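PDB 3OQP: putative isochorismatase from Burkholderia xenovorans, which is probably a hydrolase of the isochorismatase family, related to nicotinamidases, though its substrate is not established. Local coordinates for residues I25-N36 and H141-Y149. Residues are numbered along the deposited sequence; the frame is centred on the assembly and turned at random. Where two conformers were deposited one is given.
Sequences IEYPDVQSSLAN and HDATGSVPY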
loop_
_atom_site.group_PDB
_atom_site.type_symbol
_atom_site.label_atom_id
_atom_site.label_comp_id
_atom_site.label_asym_id
_atom_site.label_seq_id
_atom_site.Cartn_x
_atom_site.Cartn_y
_atom_site.Cartn_z
ATOM N N ILE A 25 11.644 14.665 4.469
ATOM C CA ILE A 25 11.816 13.278 4.915
ATOM C C ILE A 25 12.462 13.227 6.314
ATOM O O ILE A 25 13.485 13.912 6.534
ATOM C CB ILE A 25 12.658 12.515 3.884
ATOM C CG1 ILE A 25 11.943 12.370 2.551
ATOM C CG2 ILE A 25 13.098 11.161 4.454
ATOM C CD1 ILE A 25 10.691 11.464 2.563
ATOM N N GLU A 26 11.911 12.405 7.203
ATOM C CA GLU A 26 12.422 12.281 8.585
ATOM C C GLU A 26 12.959 10.907 8.934
ATOM O O GLU A 26 13.687 10.819 9.892
ATOM C CB GLU A 26 11.401 12.649 9.645
ATOM C CG GLU A 26 11.001 14.075 9.533
ATOM C CD GLU A 26 10.157 14.580 10.716
ATOM O OE1 GLU A 26 9.994 13.844 11.737
ATOM O OE2 GLU A 26 9.696 15.739 10.579
ATOM N N TYR A 27 12.635 9.820 8.244
ATOM C CA TYR A 27 13.207 8.525 8.611
ATOM C C TYR A 27 13.167 7.606 7.414
ATOM O O TYR A 27 12.138 7.543 6.737
ATOM C CB TYR A 27 12.390 7.857 9.694
ATOM C CG TYR A 27 13.158 6.708 10.288
ATOM C CD1 TYR A 27 13.103 5.454 9.702
ATOM C CD2 TYR A 27 14.007 6.880 11.381
ATOM C CE1 TYR A 27 13.816 4.359 10.221
ATOM C CE2 TYR A 27 14.744 5.808 11.910
ATOM C CZ TYR A 27 14.660 4.557 11.339
ATOM O OH TYR A 27 15.360 3.497 11.909
ATOM N N PRO A 28 14.282 6.942 7.103
ATOM C CA PRO A 28 15.618 7.155 7.638
ATOM C C PRO A 28 16.053 8.604 7.419
ATOM O O PRO A 28 15.457 9.400 6.676
ATOM C CB PRO A 28 16.485 6.177 6.820
ATOM C CG PRO A 28 15.520 5.091 6.428
ATOM C CD PRO A 28 14.251 5.845 6.123
ATOM N N ASP A 29 17.159 8.963 8.052
ATOM C CA ASP A 29 17.760 10.276 7.822
ATOM C C ASP A 29 17.916 10.541 6.323
ATOM O O ASP A 29 18.455 9.722 5.592
ATOM C CB ASP A 29 19.121 10.313 8.499
ATOM C CG ASP A 29 19.803 11.647 8.346
ATOM O OD1 ASP A 29 19.558 12.571 9.152
ATOM O OD2 ASP A 29 20.605 11.763 7.412
ATOM N N VAL A 30 17.546 11.726 5.884
ATOM C CA VAL A 30 17.498 11.958 4.484
ATOM C C VAL A 30 18.864 12.040 3.839
ATOM O O VAL A 30 19.039 11.695 2.672
ATOM C CB VAL A 30 16.631 13.189 4.137
ATOM C CG1 VAL A 30 17.343 14.486 4.532
ATOM C CG2 VAL A 30 16.225 13.144 2.639
ATOM N N GLN A 31 19.859 12.541 4.552
ATOM C CA GLN A 31 21.187 12.541 3.977
ATOM C C GLN A 31 21.721 11.152 3.777
ATOM O O GLN A 31 22.406 10.868 2.800
ATOM C CB GLN A 31 22.137 13.411 4.771
ATOM C CG GLN A 31 21.774 14.900 4.786
ATOM C CD GLN A 31 21.745 15.517 3.385
ATOM O OE1 GLN A 31 22.570 15.209 2.541
ATOM N NE2 GLN A 31 20.740 16.359 3.130
ATOM N N SER A 32 21.362 10.247 4.669
ATOM C CA SER A 32 21.810 8.844 4.545
ATOM C C SER A 32 21.117 8.126 3.379
ATOM O O SER A 32 21.679 7.248 2.721
ATOM C CB SER A 32 21.589 8.022 5.834
ATOM O OG SER A 32 20.217 7.620 6.061
ATOM N N SER A 33 19.843 8.400 3.200
ATOM C CA SER A 33 19.151 7.798 2.036
ATOM C C SER A 33 19.562 8.409 0.712
ATOM O O SER A 33 19.708 7.676 -0.261
ATOM C CB SER A 33 17.638 7.757 2.223
ATOM O OG SER A 33 17.090 9.057 2.379
ATOM N N LEU A 34 19.795 9.721 0.680
ATOM C CA LEU A 34 20.297 10.322 -0.562
ATOM C C LEU A 34 21.614 9.686 -0.965
ATOM O O LEU A 34 21.808 9.378 -2.156
ATOM C CB LEU A 34 20.478 11.840 -0.424
ATOM C CG LEU A 34 19.206 12.653 -0.428
ATOM C CD1 LEU A 34 19.482 14.064 0.074
ATOM C CD2 LEU A 34 18.561 12.720 -1.825
ATOM N N ALA A 35 22.505 9.471 0.004
ATOM C CA ALA A 35 23.790 8.860 -0.297
ATOM C C ALA A 35 23.629 7.433 -0.835
ATOM O O ALA A 35 24.351 7.025 -1.738
ATOM C CB ALA A 35 24.699 8.893 0.929
ATOM N N ASN A 36 22.664 6.697 -0.294
ATOM C CA ASN A 36 22.465 5.334 -0.747
ATOM C C ASN A 36 21.819 5.230 -2.098
ATOM O O ASN A 36 22.119 4.366 -2.891
ATOM C CB ASN A 36 21.667 4.560 0.299
ATOM C CG ASN A 36 22.503 4.180 1.487
ATOM O OD1 ASN A 36 23.737 4.018 1.359
ATOM N ND2 ASN A 36 21.896 4.128 2.635
ATOM N N HIS A 141 15.569 -0.455 1.847
ATOM C CA HIS A 141 14.980 0.191 3.023
ATOM C C HIS A 141 15.808 1.419 3.463
ATOM O O HIS A 141 15.334 2.228 4.256
ATOM C CB HIS A 141 14.769 -0.777 4.162
ATOM C CG HIS A 141 16.028 -1.356 4.671
ATOM N ND1 HIS A 141 16.935 -0.604 5.365
ATOM C CD2 HIS A 141 16.528 -2.595 4.556
ATOM C CE1 HIS A 141 17.912 -1.418 5.752
ATOM N NE2 HIS A 141 17.718 -2.609 5.224
ATOM N N ASP A 142 17.045 1.516 3.015
ATOM C CA ASP A 142 17.957 2.590 3.418
ATOM C C ASP A 142 18.155 3.625 2.308
ATOM O O ASP A 142 18.966 4.551 2.454
ATOM C CB ASP A 142 19.251 1.975 3.936
ATOM C CG ASP A 142 20.001 1.196 2.878
ATOM O OD1 ASP A 142 19.580 1.149 1.737
ATOM O OD2 ASP A 142 21.018 0.572 3.286
ATOM N N ALA A 143 17.392 3.487 1.195
ATOM C CA ALA A 143 17.402 4.380 0.047
ATOM C C ALA A 143 16.009 4.888 -0.264
ATOM O O ALA A 143 15.739 5.316 -1.388
ATOM C CB ALA A 143 18.036 3.681 -1.130
ATOM N N THR A 144 15.199 4.930 0.765
ATOM C CA THR A 144 13.796 5.304 0.744
ATOM C C THR A 144 13.475 6.111 2.010
ATOM O O THR A 144 14.368 6.386 2.797
ATOM C CB THR A 144 12.915 4.080 0.602
ATOM O OG1 THR A 144 13.232 3.136 1.631
ATOM C CG2 THR A 144 13.132 3.398 -0.763
ATOM N N GLY A 145 12.230 6.457 2.279
ATOM C CA GLY A 145 11.893 7.106 3.537
ATOM C C GLY A 145 10.509 7.712 3.603
ATOM O O GLY A 145 9.806 7.817 2.556
ATOM N N SER A 146 10.160 8.125 4.821
ATOM C CA SER A 146 8.841 8.635 5.168
ATOM C C SER A 146 8.925 9.940 5.931
ATOM O O SER A 146 10.020 10.417 6.274
ATOM C CB SER A 146 8.042 7.607 6.006
ATOM O OG SER A 146 7.789 6.408 5.283
ATOM N N VAL A 147 7.748 10.523 6.116
ATOM C CA VAL A 147 7.519 11.765 6.873
ATOM C C VAL A 147 6.481 11.363 7.936
ATOM O O VAL A 147 5.756 10.407 7.760
ATOM C CB VAL A 147 6.960 12.916 5.991
ATOM C CG1 VAL A 147 7.896 13.134 4.807
ATOM C CG2 VAL A 147 5.520 12.673 5.533
ATOM N N PRO A 148 6.367 12.117 9.047
ATOM C CA PRO A 148 5.297 11.842 10.039
ATOM C C PRO A 148 3.973 12.466 9.542
ATOM O O PRO A 148 3.954 13.452 8.780
ATOM C CB PRO A 148 5.809 12.527 11.299
ATOM C CG PRO A 148 6.520 13.728 10.736
ATOM C CD PRO A 148 7.275 13.169 9.513
ATOM N N TYR A 149 2.862 11.892 9.986
ATOM C CA TYR A 149 1.541 12.370 9.631
ATOM C C TYR A 149 0.653 12.375 10.902
ATOM O O TYR A 149 0.725 11.457 11.754
ATOM C CB TYR A 149 0.814 11.404 8.683
ATOM C CG TYR A 149 1.266 11.359 7.248
ATOM C CD1 TYR A 149 1.770 12.442 6.592
ATOM C CD2 TYR A 149 0.983 10.246 6.489
ATOM C CE1 TYR A 149 2.091 12.389 5.237
ATOM C CE2 TYR A 149 1.294 10.177 5.112
ATOM C CZ TYR A 149 1.851 11.260 4.498
ATOM O OH TYR A 149 2.196 11.157 3.171
HETATM O O HOH W 1 15.184 8.671 4.027
HETATM O O HOH W 2 19.311 5.347 5.115
#
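Asn36 and Asp142 meet where helix 30-47 passes over the corner that the chain turns at residues 141-143. Followed outward, Asn36 CB lies 3.5 Å from Asp142 O and 4.0 Å from Ala143 CB. With CG beside the backbone N (chi1 -76°) and 3.7 Å from Asp142 O, the amide turns so that ND2 reaches Asp142 O at 3.0 Å. This bond is nearly straight at the hydrogen (170°) and lies in the amide plane, yet the donor stands above the carbonyl plane, not on a lone pair. OD1 is bonded to Arg39, while Asp142 OD1 is hydrogen-bonded to Thr179 OG1. Asp142 O also takes a CA-H...O contact from Ser33 and a bond from a water. A second water accepts from Ser33 OG, itself also hydrogen-bonded to Tyr117 OH, and donates to Pro28 O and Thr144 O, bridging the two segments.

Farther along, Glu26 N (2.9 Å) and, weakly, Tyr27 N (3.3 Å) converge on Ser146 O, while Ser146 N gives a 2.8 Å bond to Tyr27 O: a classic beta bulge. Beyond it Glu26 runs extended across the Pro148 ring, with CD 3.4 Å from Pro148 CD, and Ile25 CD1 packs on Val147 CG1.

The contact thus ties the loop entering helix 30-47 and its first turns to the chain leaving strand 136-140 of the parallel sheet; helix 158-173 touches Pro28 and Thr144, and the second subunit packs its Ala204 on Pro148.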